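PDB 3FIJ: Lin1909 protein from Listeria innocua, which probably hydrolyses gamma-glutamyl compounds such as gamma-glutamyl-gamma-aminobutyrate, as a manganese-binding member of the class I glutamine amidotransferase-like peptidase C26 family. Local coordinates for the interface of chains A and B. Residues are numbered along the deposited sequence; one frame, centred on the assembly and turned at random. Chains: chain A/B, Lin1909 protein.

The interface of chains A and B. Residues chain A 46-50, 54, 58, 96; chain B 34, 38, 43-46.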
ATOM      1  N   ALA A  46      -3.991 -29.001  15.586  1.00 15.35           N
ATOM      2  CA  ALA A  46      -3.610 -28.740  14.211  1.00 15.77           C
ATOM      3  C   ALA A  46      -2.442 -29.653  13.853  1.00 16.25           C
ATOM      4  O   ALA A  46      -1.463 -29.738  14.591  1.00 16.44           O
ATOM      5  CB  ALA A  46      -3.214 -27.283  14.044  1.00 14.50           C
ATOM      6  N   LEU A  47      -2.569 -30.360  12.735  1.00 15.69           N
ATOM      7  CA  LEU A  47      -1.515 -31.245  12.270  1.00 15.62           C
ATOM      8  C   LEU A  47      -0.680 -30.492  11.247  1.00 15.09           C
ATOM      9  O   LEU A  47      -1.135 -30.235  10.133  1.00 14.03           O
ATOM     10  CB  LEU A  47      -2.110 -32.492  11.617  1.00 16.63           C
ATOM     11  CG  LEU A  47      -2.915 -33.391  12.560  1.00 18.79           C
ATOM     12  CD1 LEU A  47      -3.595 -34.490  11.768  1.00 18.11           C
ATOM     13  CD2 LEU A  47      -1.991 -33.980  13.611  1.00 17.04           C
ATOM     14  N   PRO A  48       0.544 -30.090  11.618  1.00 13.76           N
ATOM     15  CA  PRO A  48       1.328 -29.377  10.618  1.00 14.38           C
ATOM     16  C   PRO A  48       1.707 -30.325   9.483  1.00 13.87           C
ATOM     17  O   PRO A  48       1.529 -31.544   9.575  1.00 11.56           O
ATOM     18  CB  PRO A  48       2.543 -28.888  11.415  1.00 15.48           C
ATOM     19  CG  PRO A  48       2.692 -29.919  12.476  1.00 13.89           C
ATOM     20  CD  PRO A  48       1.258 -30.138  12.904  1.00 15.85           C
ATOM     21  N   ILE A  49       2.207 -29.766   8.397  1.00 13.13           N
ATOM     22  CA  ILE A  49       2.610 -30.610   7.298  1.00 16.05           C
ATOM     23  C   ILE A  49       3.841 -31.393   7.748  1.00 15.33           C
ATOM     24  O   ILE A  49       4.759 -30.832   8.339  1.00 15.64           O
ATOM     25  CB  ILE A  49       2.923 -29.770   6.051  1.00 16.81           C
ATOM     26  CG1 ILE A  49       1.622 -29.199   5.496  1.00 15.50           C
ATOM     27  CG2 ILE A  49       3.616 -30.625   4.985  1.00 18.98           C
ATOM     28  CD1 ILE A  49       1.834 -28.091   4.495  1.00 19.29           C
ATOM     29  N   ASP A  50       3.848 -32.694   7.490  1.00 16.14           N
ATOM     30  CA  ASP A  50       4.982 -33.517   7.883  1.00 19.53           C
ATOM     31  C   ASP A  50       5.206 -34.604   6.844  1.00 20.73           C
ATOM     32  O   ASP A  50       4.461 -34.713   5.872  1.00 19.14           O
ATOM     33  CB  ASP A  50       4.733 -34.137   9.264  1.00 20.25           C
ATOM     34  CG  ASP A  50       6.018 -34.563   9.959  1.00 20.72           C
ATOM     35  OD1 ASP A  50       6.005 -34.674  11.201  1.00 19.04           O
ATOM     36  OD2 ASP A  50       7.038 -34.795   9.273  1.00 23.60           O
ATOM     37  N   THR A  54       4.875 -40.278   8.643  1.00 21.47           N
ATOM     38  CA  THR A  54       4.392 -39.988   9.991  1.00 21.08           C
ATOM     39  C   THR A  54       2.875 -39.920  10.039  1.00 21.42           C
ATOM     40  O   THR A  54       2.291 -39.631  11.085  1.00 21.90           O
ATOM     41  CB  THR A  54       4.935 -38.649  10.533  1.00 21.75           C
ATOM     42  OG1 THR A  54       4.420 -37.567   9.748  1.00 22.88           O
ATOM     43  CG2 THR A  54       6.456 -38.625  10.478  1.00 20.94           C
ATOM     44  N   ALA A  58       0.155 -39.808  13.169  1.00 20.18           N
ATOM     45  CA  ALA A  58      -0.704 -38.645  13.291  1.00 19.72           C
ATOM     46  C   ALA A  58      -2.144 -39.078  13.589  1.00 20.04           C
ATOM     47  O   ALA A  58      -2.756 -38.578  14.531  1.00 18.75           O
ATOM     48  CB  ALA A  58      -0.647 -37.819  12.011  1.00 16.42           C
ATOM     49  N   TYR A  96       1.275 -35.449   2.231  1.00 18.49           N
ATOM     50  CA  TYR A  96       0.998 -35.721   3.633  1.00 17.27           C
ATOM     51  C   TYR A  96      -0.482 -36.003   3.860  1.00 16.09           C
ATOM     52  O   TYR A  96      -0.839 -36.983   4.511  1.00 15.40           O
ATOM     53  CB  TYR A  96       1.444 -34.547   4.513  1.00 16.22           C
ATOM     54  CG  TYR A  96       1.323 -34.850   5.987  1.00 18.01           C
ATOM     55  CD1 TYR A  96       1.962 -35.967   6.540  1.00 17.27           C
ATOM     56  CD2 TYR A  96       0.559 -34.035   6.831  1.00 16.50           C
ATOM     57  CE1 TYR A  96       1.844 -36.267   7.905  1.00 19.25           C
ATOM     58  CE2 TYR A  96       0.427 -34.322   8.198  1.00 16.09           C
ATOM     59  CZ  TYR A  96       1.073 -35.438   8.728  1.00 18.93           C
ATOM     60  OH  TYR A  96       0.963 -35.731  10.069  1.00 17.93           O
TER
ATOM     61  N   VAL B  34       7.919 -25.781  14.015  1.00 19.35           N
ATOM     62  CA  VAL B  34       7.588 -27.103  13.509  1.00 19.33           C
ATOM     63  C   VAL B  34       8.866 -27.655  12.866  1.00 21.00           C
ATOM     64  O   VAL B  34       9.319 -28.759  13.188  1.00 22.17           O
ATOM     65  CB  VAL B  34       6.448 -27.027  12.453  1.00 19.47           C
ATOM     66  CG1 VAL B  34       6.335 -28.346  11.703  1.00 18.61           C
ATOM     67  CG2 VAL B  34       5.124 -26.711  13.140  1.00 15.58           C
ATOM     68  N   GLN B  38      10.836 -31.148  13.785  1.00 21.71           N
ATOM     69  CA  GLN B  38      10.987 -32.202  12.785  1.00 22.53           C
ATOM     70  C   GLN B  38      12.461 -32.444  12.483  1.00 24.05           C
ATOM     71  O   GLN B  38      12.904 -33.587  12.451  1.00 25.46           O
ATOM     72  CB  GLN B  38      10.218 -31.845  11.507  1.00 21.41           C
ATOM     73  CG  GLN B  38       8.699 -31.920  11.698  1.00 21.15           C
ATOM     74  CD  GLN B  38       7.908 -31.353  10.527  1.00 20.17           C
ATOM     75  OE1 GLN B  38       8.450 -30.651   9.678  1.00 16.90           O
ATOM     76  NE2 GLN B  38       6.611 -31.646  10.492  1.00 19.93           N
ATOM     77  N   PHE B  43       7.761 -35.385  16.641  1.00 20.46           N
ATOM     78  CA  PHE B  43       6.556 -35.288  15.821  1.00 20.22           C
ATOM     79  C   PHE B  43       5.747 -34.139  16.405  1.00 19.86           C
ATOM     80  O   PHE B  43       5.074 -34.290  17.427  1.00 19.19           O
ATOM     81  CB  PHE B  43       5.720 -36.559  15.885  1.00 21.01           C
ATOM     82  CG  PHE B  43       4.442 -36.465  15.099  1.00 22.00           C
ATOM     83  CD1 PHE B  43       4.470 -36.475  13.702  1.00 21.27           C
ATOM     84  CD2 PHE B  43       3.220 -36.294  15.744  1.00 19.31           C
ATOM     85  CE1 PHE B  43       3.302 -36.314  12.956  1.00 19.57           C
ATOM     86  CE2 PHE B  43       2.041 -36.130  15.003  1.00 21.78           C
ATOM     87  CZ  PHE B  43       2.087 -36.139  13.607  1.00 18.39           C
ATOM     88  N   PRO B  44       5.803 -32.966  15.766  1.00 18.98           N
ATOM     89  CA  PRO B  44       5.050 -31.835  16.307  1.00 19.05           C
ATOM     90  C   PRO B  44       3.569 -31.776  15.979  1.00 18.17           C
ATOM     91  O   PRO B  44       3.123 -32.280  14.952  1.00 19.05           O
ATOM     92  CB  PRO B  44       5.791 -30.634  15.730  1.00 16.52           C
ATOM     93  CG  PRO B  44       6.114 -31.123  14.359  1.00 17.54           C
ATOM     94  CD  PRO B  44       6.629 -32.544  14.621  1.00 16.85           C
ATOM     95  N   ILE B  45       2.817 -31.163  16.890  1.00 17.68           N
ATOM     96  CA  ILE B  45       1.393 -30.925  16.705  1.00 15.98           C
ATOM     97  C   ILE B  45       1.132 -29.552  17.315  1.00 16.20           C
ATOM     98  O   ILE B  45       1.656 -29.221  18.381  1.00 15.11           O
ATOM     99  CB  ILE B  45       0.483 -31.984  17.395  1.00 15.47           C
ATOM    100  CG1 ILE B  45       0.489 -31.810  18.909  1.00 16.76           C
ATOM    101  CG2 ILE B  45       0.911 -33.388  16.994  1.00 15.32           C
ATOM    102  CD1 ILE B  45      -0.589 -32.644  19.598  1.00 15.04           C
ATOM    103  N   ALA B  46       0.358 -28.738  16.618  1.00 16.29           N
ATOM    104  CA  ALA B  46       0.039 -27.407  17.104  1.00 17.06           C
ATOM    105  C   ALA B  46      -1.184 -27.453  18.017  1.00 18.53           C
ATOM    106  O   ALA B  46      -2.236 -27.964  17.632  1.00 16.60           O
ATOM    107  CB  ALA B  46      -0.228 -26.472  15.930  1.00 16.11           C
TER
HETATM  108  O   HOH W   1       3.866 -32.907  12.180  1.00 17.99           O
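Two copies of the protein meet across a two-fold axis through a short antiparallel bridge between their strands 43-47, linking them in the deposited assembly; whether this pairing persists in solution the structure alone does not show. A:Ala46 faces B:Ala46 at the axis, and each N donates to the other's O, both bonds 2.9 Å long and lying in the carbonyl plane. The two CB methyls touch beside this bridge. B:Gln38, its chain extended beyond CG, sends NE2 to a lone pair of A:Ile49 O at 3.0 Å; the bond is nearly straight (172° at H) and lies in the amide plane, which should fix the turn of the amide. A:Asp50 meets the same amide tip to tip, but NE2 stands over the carboxylate face, 3.2 Å from OD1, probably an electrostatic contact more than a directed hydrogen bond. Water 1 links this OD1 to B:Pro44 O, 2.9 Å from each. A:Pro48 sets its CB against both methyls of B:Val34 and its CG over B:Pro44 O. With CG anti to the backbone N (chi1 177°), B:Phe43 reaches into chain A: CZ meets A:Ala58 CB at 3.6 Å, the CE1 edge runs by A:Thr54, and A:Tyr96 OH lies in the ring plane at its edge. The backbone N of A:Asp50 lies over the centre of one A:Tyr96 ring face, probably steadying the loop. The patch comprises both strands 43-47, helix 31-39 of chain B and, from chain A, the loop after the strand, 3-10 helix 52-54 and helices 55-60 and 91-106.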